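Local coordinates for conserved protein (PDB 2NR4) that is of unknown function but binds flavin mononucleotide at a beta-barrel domain probably related to those of other FMN-binding proteins, at residues A[31-35]-A[86-90]; A[73-79]-A[110-114]. All blocks are in the same frame, centred on the assembly; numbering follows the deposited sequence.

Interaction 1: A[31-35]-A[86-90]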
ATOM      1  N   SER A  31      -8.558  -1.408   7.011  1.00 20.40           N
ATOM      2  CA  SER A  31      -8.306  -0.584   5.824  1.00 20.02           C
ATOM      3  C   SER A  31      -7.993   0.823   6.353  1.00 20.23           C
ATOM      4  O   SER A  31      -8.810   1.409   7.048  1.00 19.86           O
ATOM      5  CB  SER A  31      -9.576  -0.561   4.940  1.00 20.78           C
ATOM      6  OG  SER A  31      -9.899  -1.862   4.401  1.00 22.64           O
ATOM      7  N   GLU A  32      -6.816   1.348   6.031  1.00 19.38           N
ATOM      8  CA  GLU A  32      -6.393   2.667   6.545  1.00 20.09           C
ATOM      9  C   GLU A  32      -6.877   3.732   5.584  1.00 20.59           C
ATOM     10  O   GLU A  32      -6.345   3.895   4.453  1.00 20.82           O
ATOM     11  CB  GLU A  32      -4.870   2.741   6.721  1.00 20.31           C
ATOM     12  CG  GLU A  32      -4.270   1.561   7.553  1.00 21.95           C
ATOM     13  CD  GLU A  32      -4.615   1.606   9.037  1.00 25.88           C
ATOM     14  OE1 GLU A  32      -5.240   2.613   9.511  1.00 28.26           O
ATOM     15  OE2 GLU A  32      -4.269   0.613   9.753  1.00 24.93           O
ATOM     16  N   ILE A  33      -7.884   4.474   6.051  1.00 19.71           N
ATOM     17  CA  ILE A  33      -8.521   5.492   5.221  1.00 20.30           C
ATOM     18  C   ILE A  33      -8.472   6.845   5.939  1.00 20.03           C
ATOM     19  O   ILE A  33      -8.024   6.937   7.063  1.00 19.77           O
ATOM     20  CB  ILE A  33      -9.960   5.085   4.860  1.00 19.27           C
ATOM     21  CG1 ILE A  33     -10.776   4.642   6.093  1.00 21.10           C
ATOM     22  CG2 ILE A  33      -9.916   3.938   3.773  1.00 21.74           C
ATOM     23  CD1 ILE A  33     -11.306   5.765   6.965  1.00 26.03           C
ATOM     24  N   ILE A  34      -8.937   7.893   5.286  1.00 19.21           N
ATOM     25  CA  ILE A  34      -9.125   9.129   6.041  1.00 18.97           C
ATOM     26  C   ILE A  34     -10.627   9.285   6.271  1.00 18.96           C
ATOM     27  O   ILE A  34     -11.409   9.290   5.339  1.00 19.42           O
ATOM     28  CB  ILE A  34      -8.546  10.300   5.259  1.00 20.90           C
ATOM     29  CG1 ILE A  34      -7.009  10.114   5.196  1.00 21.08           C
ATOM     30  CG2 ILE A  34      -8.986  11.653   5.917  1.00 20.91           C
ATOM     31  CD1 ILE A  34      -6.363  10.967   4.181  1.00 27.07           C
ATOM     32  N   ALA A  35     -11.018   9.433   7.516  1.00 19.24           N
ATOM     33  CA  ALA A  35     -12.439   9.516   7.841  1.00 18.85           C
ATOM     34  C   ALA A  35     -12.847  10.978   7.827  1.00 19.38           C
ATOM     35  O   ALA A  35     -12.186  11.781   8.484  1.00 18.73           O
ATOM     36  CB  ALA A  35     -12.654   8.969   9.205  1.00 20.39           C
ATOM     37  N   LEU A  86      -1.685  14.160   2.063  1.00 29.16           N
ATOM     38  CA  LEU A  86      -3.022  14.270   2.684  1.00 28.65           C
ATOM     39  C   LEU A  86      -3.156  13.462   3.967  1.00 29.06           C
ATOM     40  O   LEU A  86      -3.740  13.926   4.970  1.00 27.58           O
ATOM     41  CB  LEU A  86      -4.088  13.924   1.651  1.00 29.21           C
ATOM     42  CG  LEU A  86      -5.507  14.479   1.643  1.00 32.00           C
ATOM     43  CD1 LEU A  86      -5.553  16.009   1.961  1.00 32.20           C
ATOM     44  CD2 LEU A  86      -6.072  14.195   0.275  1.00 30.85           C
ATOM     45  N   PHE A  87      -2.583  12.258   4.004  1.00 28.18           N
ATOM     46  CA  PHE A  87      -2.516  11.550   5.264  1.00 27.23           C
ATOM     47  C   PHE A  87      -1.879  12.306   6.409  1.00 26.99           C
ATOM     48  O   PHE A  87      -2.352  12.279   7.545  1.00 26.13           O
ATOM     49  CB  PHE A  87      -1.746  10.205   5.111  1.00 28.88           C
ATOM     50  CG  PHE A  87      -2.626   9.026   5.056  1.00 26.24           C
ATOM     51  CD1 PHE A  87      -3.053   8.417   6.226  1.00 31.60           C
ATOM     52  CD2 PHE A  87      -3.044   8.520   3.837  1.00 32.35           C
ATOM     53  CE1 PHE A  87      -3.870   7.329   6.176  1.00 30.56           C
ATOM     54  CE2 PHE A  87      -3.865   7.435   3.798  1.00 29.91           C
ATOM     55  CZ  PHE A  87      -4.282   6.857   4.982  1.00 28.15           C
ATOM     56  N   VAL A  88      -0.731  12.920   6.139  1.00 26.17           N
ATOM     57  CA  VAL A  88       0.008  13.555   7.194  1.00 25.53           C
ATOM     58  C   VAL A  88      -0.715  14.854   7.547  1.00 25.17           C
ATOM     59  O   VAL A  88      -0.875  15.154   8.706  1.00 25.93           O
ATOM     60  CB  VAL A  88       1.471  13.808   6.790  1.00 25.37           C
ATOM     61  CG1 VAL A  88       2.189  14.660   7.825  1.00 26.37           C
ATOM     62  CG2 VAL A  88       2.230  12.455   6.623  1.00 24.60           C
ATOM     63  N   ARG A  89      -1.170  15.587   6.548  1.00 25.24           N
ATOM     64  CA  ARG A  89      -1.919  16.832   6.825  1.00 26.63           C
ATOM     65  C   ARG A  89      -3.175  16.556   7.639  1.00 26.69           C
ATOM     66  O   ARG A  89      -3.483  17.303   8.572  1.00 27.46           O
ATOM     67  CB  ARG A  89      -2.297  17.521   5.521  1.00 26.30           C
ATOM     68  CG  ARG A  89      -1.086  18.140   4.795  1.00 27.40           C
ATOM     69  CD  ARG A  89      -1.506  19.032   3.649  1.00 31.74           C
ATOM     70  NE  ARG A  89      -2.508  20.005   4.096  1.00 29.37           N
ATOM     71  CZ  ARG A  89      -3.712  20.177   3.555  1.00 32.16           C
ATOM     72  NH1 ARG A  89      -4.114  19.469   2.499  1.00 31.03           N
ATOM     73  NH2 ARG A  89      -4.530  21.089   4.095  1.00 31.94           N
ATOM     74  N   SER A  90      -3.915  15.496   7.297  1.00 25.38           N
ATOM     75  CA  SER A  90      -5.126  15.212   8.080  1.00 26.12           C
ATOM     76  C   SER A  90      -4.798  14.724   9.492  1.00 26.56           C
ATOM     77  O   SER A  90      -5.622  14.786  10.402  1.00 24.06           O
ATOM     78  CB  SER A  90      -6.032  14.228   7.358  1.00 26.28           C
ATOM     79  OG  SER A  90      -5.403  12.973   7.314  1.00 28.82           O
TER
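Ile34 lays its CG1 branch over one face of the Phe87 ring: CG1 sits 4.2 Å from the ring centroid and only 6° off the ring normal, a CH-pi contact centred on the aromatic system. With CG1 anti to its own carbonyl carbon (chi1 -67°) and the branch extended beyond it, CD1 stays over the same face, displaced toward Phe87 CD2 and the helix backbone. There CD1 lies 4.1 Å from Phe87 CD2 and 4.0 Å from Leu86 O, and it approaches Ser90 OG at 3.8 Å. Ser90 OG in turn is 3.0 Å from Leu86 O and 3.1 Å from Phe87 O, so the hydroxyl is tucked back against its own helix and can offer its one proton to either carbonyl while Ile34 packs against it. The far end of the ring meets the strand backbone differently, since Glu32 O lies near the ring plane, 3.6 Å from Phe87 CZ at the edge.

The axes of the short segments 31-35 and 86-90 approach to 9.6 Å with 58° between their directions, a spacing bridged by side chains. This is helix 84-92 packed on the first strand of the six-stranded antiparallel barrel, in a domain whose sequence family belongs to the FMN-binding clan. Beyond the helix, Phe87 reaches Leu164 of helix 158-176, and Val88 packs on helices 158-176 and 198-210, placing helix 84-92 between barrel and helical bundle.

Both segments border the flavin site. The CB of Glu32 faces the helix, whereas its carboxylate bends off elsewhere; the residue touches the bound FMN and packs against Arg158 of the second subunit. Ser90 rests on Pro46, an FMN-binding residue, and Phe87 O accepts a hydrogen bond from Thr91, another one.

Interaction 2: A[73-79]-A[110-114]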
ATOM      1  N   GLU A  73     -23.295  13.150  15.930  1.00 31.07           N
ATOM      2  CA  GLU A  73     -23.947  13.044  14.635  1.00 29.69           C
ATOM      3  C   GLU A  73     -24.200  11.632  14.162  1.00 28.33           C
ATOM      4  O   GLU A  73     -25.039  11.417  13.285  1.00 28.08           O
ATOM      5  CB  GLU A  73     -23.145  13.815  13.590  1.00 29.86           C
ATOM      6  CG  GLU A  73     -23.115  15.313  13.915  1.00 32.73           C
ATOM      7  CD  GLU A  73     -22.242  16.115  12.989  1.00 34.82           C
ATOM      8  OE1 GLU A  73     -21.679  15.551  12.016  1.00 34.28           O
ATOM      9  OE2 GLU A  73     -22.115  17.337  13.238  1.00 36.32           O
ATOM     10  N   LYS A  74     -23.452  10.678  14.713  1.00 27.34           N
ATOM     11  CA  LYS A  74     -23.534   9.233  14.324  1.00 28.00           C
ATOM     12  C   LYS A  74     -23.420   8.966  12.822  1.00 26.16           C
ATOM     13  O   LYS A  74     -24.138   8.115  12.223  1.00 25.28           O
ATOM     14  CB  LYS A  74     -24.752   8.537  14.940  1.00 28.85           C
ATOM     15  CG  LYS A  74     -24.741   8.537  16.479  1.00 32.12           C
ATOM     16  CD  LYS A  74     -25.492   9.780  16.954  1.00 38.98           C
ATOM     17  CE  LYS A  74     -25.957   9.662  18.390  1.00 40.76           C
ATOM     18  NZ  LYS A  74     -26.496  10.995  18.825  1.00 45.19           N
ATOM     19  N   CYS A  75     -22.488   9.676  12.213  1.00 26.58           N
ATOM     20  CA  CYS A  75     -22.217   9.541  10.786  1.00 26.23           C
ATOM     21  C   CYS A  75     -20.746   9.827  10.539  1.00 24.65           C
ATOM     22  O   CYS A  75     -20.132  10.700  11.199  1.00 23.15           O
ATOM     23  CB  CYS A  75     -23.070  10.516   9.964  1.00 26.96           C
ATOM     24  SG  CYS A  75     -23.024  10.380   8.155  1.00 32.08           S
ATOM     25  N   LEU A  76     -20.183   9.072   9.596  1.00 23.24           N
ATOM     26  CA  LEU A  76     -18.738   9.177   9.254  1.00 22.24           C
ATOM     27  C   LEU A  76     -18.571   8.629   7.857  1.00 20.56           C
ATOM     28  O   LEU A  76     -19.263   7.668   7.489  1.00 21.17           O
ATOM     29  CB  LEU A  76     -17.927   8.400  10.297  1.00 21.91           C
ATOM     30  CG  LEU A  76     -16.473   7.952  10.120  1.00 25.37           C
ATOM     31  CD1 LEU A  76     -15.954   7.552  11.494  1.00 28.23           C
ATOM     32  CD2 LEU A  76     -16.299   6.787   9.098  1.00 26.58           C
ATOM     33  N   ALA A  77     -17.672   9.207   7.060  1.00 19.66           N
ATOM     34  CA  ALA A  77     -17.433   8.688   5.715  1.00 19.50           C
ATOM     35  C   ALA A  77     -15.976   8.207   5.602  1.00 21.05           C
ATOM     36  O   ALA A  77     -15.071   8.864   6.101  1.00 20.04           O
ATOM     37  CB  ALA A  77     -17.676   9.767   4.688  1.00 20.77           C
ATOM     38  N   SER A  78     -15.771   7.041   4.996  1.00 20.18           N
ATOM     39  CA  SER A  78     -14.437   6.666   4.586  1.00 20.65           C
ATOM     40  C   SER A  78     -14.030   7.430   3.334  1.00 20.84           C
ATOM     41  O   SER A  78     -14.848   7.667   2.430  1.00 23.13           O
ATOM     42  CB  SER A  78     -14.418   5.149   4.276  1.00 19.82           C
ATOM     43  OG  SER A  78     -15.368   4.811   3.268  1.00 22.44           O
ATOM     44  N   ASN A  79     -12.754   7.767   3.237  1.00 19.48           N
ATOM     45  CA  ASN A  79     -12.131   8.322   2.029  1.00 19.12           C
ATOM     46  C   ASN A  79     -10.820   7.588   1.733  1.00 19.76           C
ATOM     47  O   ASN A  79      -9.863   7.677   2.528  1.00 18.71           O
ATOM     48  CB  ASN A  79     -11.782   9.797   2.212  1.00 19.50           C
ATOM     49  CG  ASN A  79     -13.033  10.641   2.499  1.00 19.89           C
ATOM     50  OD1 ASN A  79     -13.675  11.134   1.570  1.00 22.47           O
ATOM     51  ND2 ASN A  79     -13.419  10.731   3.772  1.00 20.86           N
ATOM     52  N   PHE A 110     -23.418  15.409   3.415  1.00 35.13           N
ATOM     53  CA  PHE A 110     -22.317  15.041   4.323  1.00 30.15           C
ATOM     54  C   PHE A 110     -20.949  15.238   3.626  1.00 27.10           C
ATOM     55  O   PHE A 110     -20.811  14.938   2.447  1.00 26.85           O
ATOM     56  CB  PHE A 110     -22.529  13.595   4.824  1.00 29.33           C
ATOM     57  CG  PHE A 110     -21.721  13.260   6.047  1.00 26.80           C
ATOM     58  CD1 PHE A 110     -22.118  13.713   7.307  1.00 26.45           C
ATOM     59  CD2 PHE A 110     -20.525  12.558   5.919  1.00 27.98           C
ATOM     60  CE1 PHE A 110     -21.374  13.449   8.425  1.00 26.89           C
ATOM     61  CE2 PHE A 110     -19.757  12.296   7.036  1.00 27.16           C
ATOM     62  CZ  PHE A 110     -20.171  12.721   8.278  1.00 25.35           C
ATOM     63  N   PRO A 111     -19.940  15.751   4.349  1.00 25.31           N
ATOM     64  CA  PRO A 111     -18.664  16.066   3.731  1.00 24.27           C
ATOM     65  C   PRO A 111     -17.813  14.807   3.420  1.00 24.77           C
ATOM     66  O   PRO A 111     -17.666  13.931   4.293  1.00 23.71           O
ATOM     67  CB  PRO A 111     -17.955  16.855   4.822  1.00 24.99           C
ATOM     68  CG  PRO A 111     -18.510  16.342   6.091  1.00 23.69           C
ATOM     69  CD  PRO A 111     -19.948  16.093   5.781  1.00 25.62           C
ATOM     70  N   VAL A 112     -17.278  14.753   2.208  1.00 24.59           N
ATOM     71  CA  VAL A 112     -16.222  13.763   1.840  1.00 24.23           C
ATOM     72  C   VAL A 112     -15.066  14.559   1.253  1.00 24.83           C
ATOM     73  O   VAL A 112     -15.248  15.735   0.922  1.00 24.41           O
ATOM     74  CB  VAL A 112     -16.751  12.691   0.873  1.00 22.85           C
ATOM     75  CG1 VAL A 112     -17.867  11.856   1.530  1.00 23.16           C
ATOM     76  CG2 VAL A 112     -17.219  13.288  -0.473  1.00 26.60           C
ATOM     77  N   LEU A 113     -13.879  13.961   1.151  1.00 23.57           N
ATOM     78  CA  LEU A 113     -12.751  14.658   0.537  1.00 25.09           C
ATOM     79  C   LEU A 113     -12.888  14.756  -0.976  1.00 25.26           C
ATOM     80  O   LEU A 113     -13.219  13.778  -1.639  1.00 24.99           O
ATOM     81  CB  LEU A 113     -11.423  13.991   0.887  1.00 24.58           C
ATOM     82  CG  LEU A 113     -11.112  13.973   2.388  1.00 26.83           C
ATOM     83  CD1 LEU A 113      -9.794  13.199   2.626  1.00 27.79           C
ATOM     84  CD2 LEU A 113     -10.976  15.383   2.921  1.00 25.48           C
ATOM     85  N   LYS A 114     -12.605  15.940  -1.515  1.00 25.78           N
ATOM     86  CA  LYS A 114     -12.629  16.132  -2.968  1.00 26.69           C
ATOM     87  C   LYS A 114     -11.573  15.275  -3.657  1.00 27.35           C
ATOM     88  O   LYS A 114     -11.781  14.846  -4.795  1.00 28.02           O
ATOM     89  CB  LYS A 114     -12.378  17.584  -3.308  1.00 28.37           C
ATOM     90  CG  LYS A 114     -13.576  18.460  -2.988  1.00 29.37           C
ATOM     91  CD  LYS A 114     -13.194  19.937  -3.135  1.00 34.77           C
ATOM     92  CE  LYS A 114     -13.148  20.332  -4.570  1.00 39.24           C
ATOM     93  NZ  LYS A 114     -13.709  21.732  -4.615  1.00 45.45           N
TER
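Asn79 OD1 accepts the backbone N-H of Leu113 in a bond of 2.9 Å and 161°, its donor standing well above the carbonyl plane. The amide's ND2 is held by Ile34 O and Ser36 OG, so both polar ends are engaged and its rotation is probably fixed. Val112 CB flanks the same OD1 at 3.5 Å. At the other end, Phe110 CG is anti to the backbone N (chi1 -163°), which swings the ring beneath Cys75: SG lies over its centre, 3.5 Å from the centroid, and Pro111 CD covers the opposite face near the rim. Glu73 OE1, bonded to Phe39 N, comes to the ring edge, 4.2 Å from CE1. Between the two ends, Ala77 CB meets Val112 CG1 at 3.8 Å. A serine in place of Phe110 would probably leave Cys75 SG without its aromatic partner and open a gap beside Ala77. The strand axes run 7.1 Å apart at 15°, nearly parallel, yet the one hydrogen bond between the segments joins a backbone N-H to a side-chain acceptor; the arrangement is that of a two-stranded antiparallel sheet, 100-103 with 110-113, packed by side chains on strand 75-79 of the closed FMN-binding barrel.

From the N terminus, strand 29-37 comes first, and interaction 1 joins it to helix 84-92 across 50 intervening residues that include strand 75-79. That strand opens interaction 2, whose 30-residue loop holds the helix and ends at strand 110-113. The segments alternate, so the two contacts cross rather than nest. Strands 29-37 and 75-79 are antiparallel neighbours in the barrel, and the contacts touch directly: Ile34 N probably bonds to Asn79 O at 2.9 Å, and Ile34 CG2 packs on Leu113 CD1 at 3.7 Å. Together they tie helix 84-92 and the sheet 100-103/110-113 to adjoining barrel strands.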